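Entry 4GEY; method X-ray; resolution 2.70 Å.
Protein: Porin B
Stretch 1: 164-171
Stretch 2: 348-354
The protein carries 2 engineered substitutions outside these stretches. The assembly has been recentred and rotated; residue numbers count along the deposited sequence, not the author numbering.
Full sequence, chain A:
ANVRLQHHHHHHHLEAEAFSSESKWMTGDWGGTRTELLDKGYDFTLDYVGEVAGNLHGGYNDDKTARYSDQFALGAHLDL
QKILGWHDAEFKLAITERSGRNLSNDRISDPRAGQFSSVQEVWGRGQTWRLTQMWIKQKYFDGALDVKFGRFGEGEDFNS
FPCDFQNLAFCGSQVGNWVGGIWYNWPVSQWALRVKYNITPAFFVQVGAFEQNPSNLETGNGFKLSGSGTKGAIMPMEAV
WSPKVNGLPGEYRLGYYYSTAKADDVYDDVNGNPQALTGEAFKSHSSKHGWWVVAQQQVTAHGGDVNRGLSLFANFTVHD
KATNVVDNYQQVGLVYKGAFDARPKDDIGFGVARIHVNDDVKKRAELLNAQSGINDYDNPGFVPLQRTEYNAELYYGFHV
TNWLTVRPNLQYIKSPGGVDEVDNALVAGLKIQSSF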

# COMPACT_ATOMS: atom_id res chain seq x y z
N ASP A 164 9.19 1.85 -2.33
CA ASP A 164 10.22 2.07 -3.33
C ASP A 164 10.00 1.19 -4.56
O ASP A 164 10.28 1.62 -5.69
CB ASP A 164 11.61 1.88 -2.74
CG ASP A 164 12.03 3.05 -1.87
OD1 ASP A 164 11.55 4.18 -2.12
OD2 ASP A 164 12.83 2.84 -0.92
N PHE A 165 9.48 -0.03 -4.35
CA PHE A 165 9.17 -0.94 -5.46
C PHE A 165 8.04 -0.34 -6.30
O PHE A 165 7.33 0.54 -5.85
CB PHE A 165 8.76 -2.33 -4.94
CG PHE A 165 9.91 -3.16 -4.43
CD1 PHE A 165 10.36 -3.04 -3.12
CD2 PHE A 165 10.54 -4.09 -5.26
CE1 PHE A 165 11.42 -3.80 -2.65
CE2 PHE A 165 11.61 -4.86 -4.80
CZ PHE A 165 12.04 -4.72 -3.50
N GLN A 166 7.88 -0.80 -7.54
CA GLN A 166 6.78 -0.32 -8.36
C GLN A 166 5.56 -1.21 -8.17
O GLN A 166 4.41 -0.74 -8.23
CB GLN A 166 7.18 -0.26 -9.83
CG GLN A 166 6.10 0.34 -10.72
CD GLN A 166 6.64 0.83 -12.05
OE1 GLN A 166 7.65 1.54 -12.11
NE2 GLN A 166 5.97 0.45 -13.13
N ASN A 167 5.81 -2.49 -7.96
CA ASN A 167 4.76 -3.48 -7.81
C ASN A 167 4.06 -3.35 -6.44
O ASN A 167 4.72 -3.29 -5.41
CB ASN A 167 5.35 -4.86 -7.98
CG ASN A 167 4.30 -5.93 -8.10
OD1 ASN A 167 3.64 -6.30 -7.13
ND2 ASN A 167 4.14 -6.46 -9.30
N LEU A 168 2.73 -3.33 -6.46
CA LEU A 168 1.92 -3.10 -5.27
C LEU A 168 2.28 -4.04 -4.14
O LEU A 168 2.29 -3.62 -2.99
CB LEU A 168 0.43 -3.25 -5.58
CG LEU A 168 -0.54 -2.16 -5.10
CD1 LEU A 168 -1.94 -2.73 -4.99
CD2 LEU A 168 -0.10 -1.51 -3.81
N ALA A 169 2.57 -5.29 -4.47
CA ALA A 169 2.88 -6.30 -3.46
C ALA A 169 4.06 -5.92 -2.57
O ALA A 169 4.23 -6.50 -1.49
CB ALA A 169 3.16 -7.62 -4.14
N PHE A 170 4.88 -4.97 -3.02
CA PHE A 170 6.08 -4.57 -2.27
C PHE A 170 6.04 -3.11 -1.87
O PHE A 170 7.08 -2.50 -1.60
CB PHE A 170 7.36 -4.87 -3.06
CG PHE A 170 7.39 -6.23 -3.65
CD1 PHE A 170 7.54 -7.34 -2.85
CD2 PHE A 170 7.24 -6.40 -5.02
CE1 PHE A 170 7.54 -8.61 -3.41
CE2 PHE A 170 7.25 -7.66 -5.57
CZ PHE A 170 7.39 -8.77 -4.76
N CYS A 171 4.85 -2.55 -1.83
CA CYS A 171 4.70 -1.13 -1.55
C CYS A 171 3.50 -0.87 -0.63
O CYS A 171 2.37 -1.20 -0.98
CB CYS A 171 4.55 -0.33 -2.85
SG CYS A 171 3.67 1.24 -2.63
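Stretch 2, residues 348-354: IGFGVAR

Stretch 2 is a β-strand whose small-residue side, Gly349, Gly351 and Ala353, packs against two phenylalanine rings and an alanine methyl of a folded loop, in a small apolar contact that contains no hydrogen bond between the stretches. The buried surface, 258 Å² summed over both sides, is in keeping with a few close ring contacts.

All seven residues of stretch 2 are extended, with phi between -115° and -147° and psi between 123° and 146°, and the strand continues beyond both ends of the segment. The alternation of an extended chain decides what meets the loop. Ala353 directs its CA-to-CB bond toward stretch 1, and a CB on Gly349 or Gly351 would point the same way, whereas Phe350, Val352 and Arg354 point away. Stretch 1 is compact by comparison: a short 3-10 segment at Leu168 and Ala169 is held by Phe170 N to Asn167 O at 2.9 Å and Cys171 N to Leu168 O at 3.0 Å, and Asn167 OD1 accepts a hydrogen bond from Ala169 N at 3.0 Å.

The nearest CA pairs define the register. Phe165 CA lies 7.5 Å from Gly349 CA, Phe170 CA 6.9 Å from Gly351 CA, and Ala169 CA 6.4 Å from Ala353 CA. The strand thus runs from the Phe165 end of the contact to Ala169, with Phe170 between them, so the order along the strand does not simply follow the loop sequence.

Phe165 (chi1 -75°, m) reaches the backbone at the start of this path. Its CZ is 3.7 Å from Phe350 N, which lies at the ring edge, and its CE2 is 4.0 Å from Gly349 C and 3.8 Å from Gly351 N.

Phe170 (chi1 -47°, m) makes the most intimate contact. Gly351 CA sits over one face of its ring, 4.0 Å from the centroid and 29° off the normal, a CH-pi arrangement. The absence of a side chain is essential to this fit: an ideal CB on Gly351 would fall 2.7 Å from Phe170 CE1, a clash. Further round the ring, Phe170 CZ approaches Gly351 O to 3.1 Å, Phe170 CE1 approaches Val352 N to 3.3 Å, and Ala353 N lies at the edge, 3.7 Å from Phe170 CZ.

Ala353 closes the contact with its methyl, its CB standing 3.7 Å from Ala169 CB and 3.9 Å from Phe170 CE1.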

# COMPACT_ATOMS: atom_id res chain seq x y z
N ILE A 348 19.64 -1.63 -4.85
CA ILE A 348 19.19 -2.75 -5.65
C ILE A 348 18.10 -3.49 -4.89
O ILE A 348 18.32 -3.90 -3.76
CB ILE A 348 20.33 -3.73 -5.92
CG1 ILE A 348 21.43 -3.04 -6.71
CG2 ILE A 348 19.83 -4.91 -6.71
CD1 ILE A 348 22.61 -3.91 -6.97
N GLY A 349 16.93 -3.64 -5.48
CA GLY A 349 15.84 -4.33 -4.82
C GLY A 349 15.44 -5.63 -5.49
O GLY A 349 15.50 -5.75 -6.71
N PHE A 350 15.03 -6.61 -4.68
CA PHE A 350 14.38 -7.80 -5.20
C PHE A 350 13.34 -8.33 -4.23
O PHE A 350 13.61 -8.45 -3.03
CB PHE A 350 15.39 -8.89 -5.50
CG PHE A 350 14.75 -10.18 -5.86
CD1 PHE A 350 14.14 -10.33 -7.09
CD2 PHE A 350 14.73 -11.23 -4.97
CE1 PHE A 350 13.52 -11.52 -7.43
CE2 PHE A 350 14.12 -12.42 -5.30
CZ PHE A 350 13.51 -12.56 -6.53
N GLY A 351 12.16 -8.65 -4.74
CA GLY A 351 11.07 -9.12 -3.90
C GLY A 351 10.21 -10.18 -4.56
O GLY A 351 9.96 -10.14 -5.76
N VAL A 352 9.72 -11.12 -3.76
CA VAL A 352 8.81 -12.15 -4.25
C VAL A 352 7.61 -12.15 -3.34
O VAL A 352 7.77 -12.05 -2.13
CB VAL A 352 9.41 -13.58 -4.18
CG1 VAL A 352 8.82 -14.46 -5.28
CG2 VAL A 352 10.92 -13.54 -4.27
N ALA A 353 6.42 -12.24 -3.93
CA ALA A 353 5.19 -12.27 -3.15
C ALA A 353 4.31 -13.39 -3.64
O ALA A 353 4.29 -13.70 -4.82
CB ALA A 353 4.45 -10.96 -3.26
N ARG A 354 3.58 -13.98 -2.71
CA ARG A 354 2.60 -15.01 -3.03
C ARG A 354 1.27 -14.52 -2.49
O ARG A 354 1.18 -14.08 -1.35
CB ARG A 354 3.00 -16.32 -2.36
CG ARG A 354 1.95 -17.39 -2.40
CD ARG A 354 2.36 -18.60 -1.58
NE ARG A 354 1.28 -19.57 -1.59
CZ ARG A 354 0.39 -19.71 -0.61
NH1 ARG A 354 0.48 -18.95 0.47
NH2 ARG A 354 -0.58 -20.61 -0.70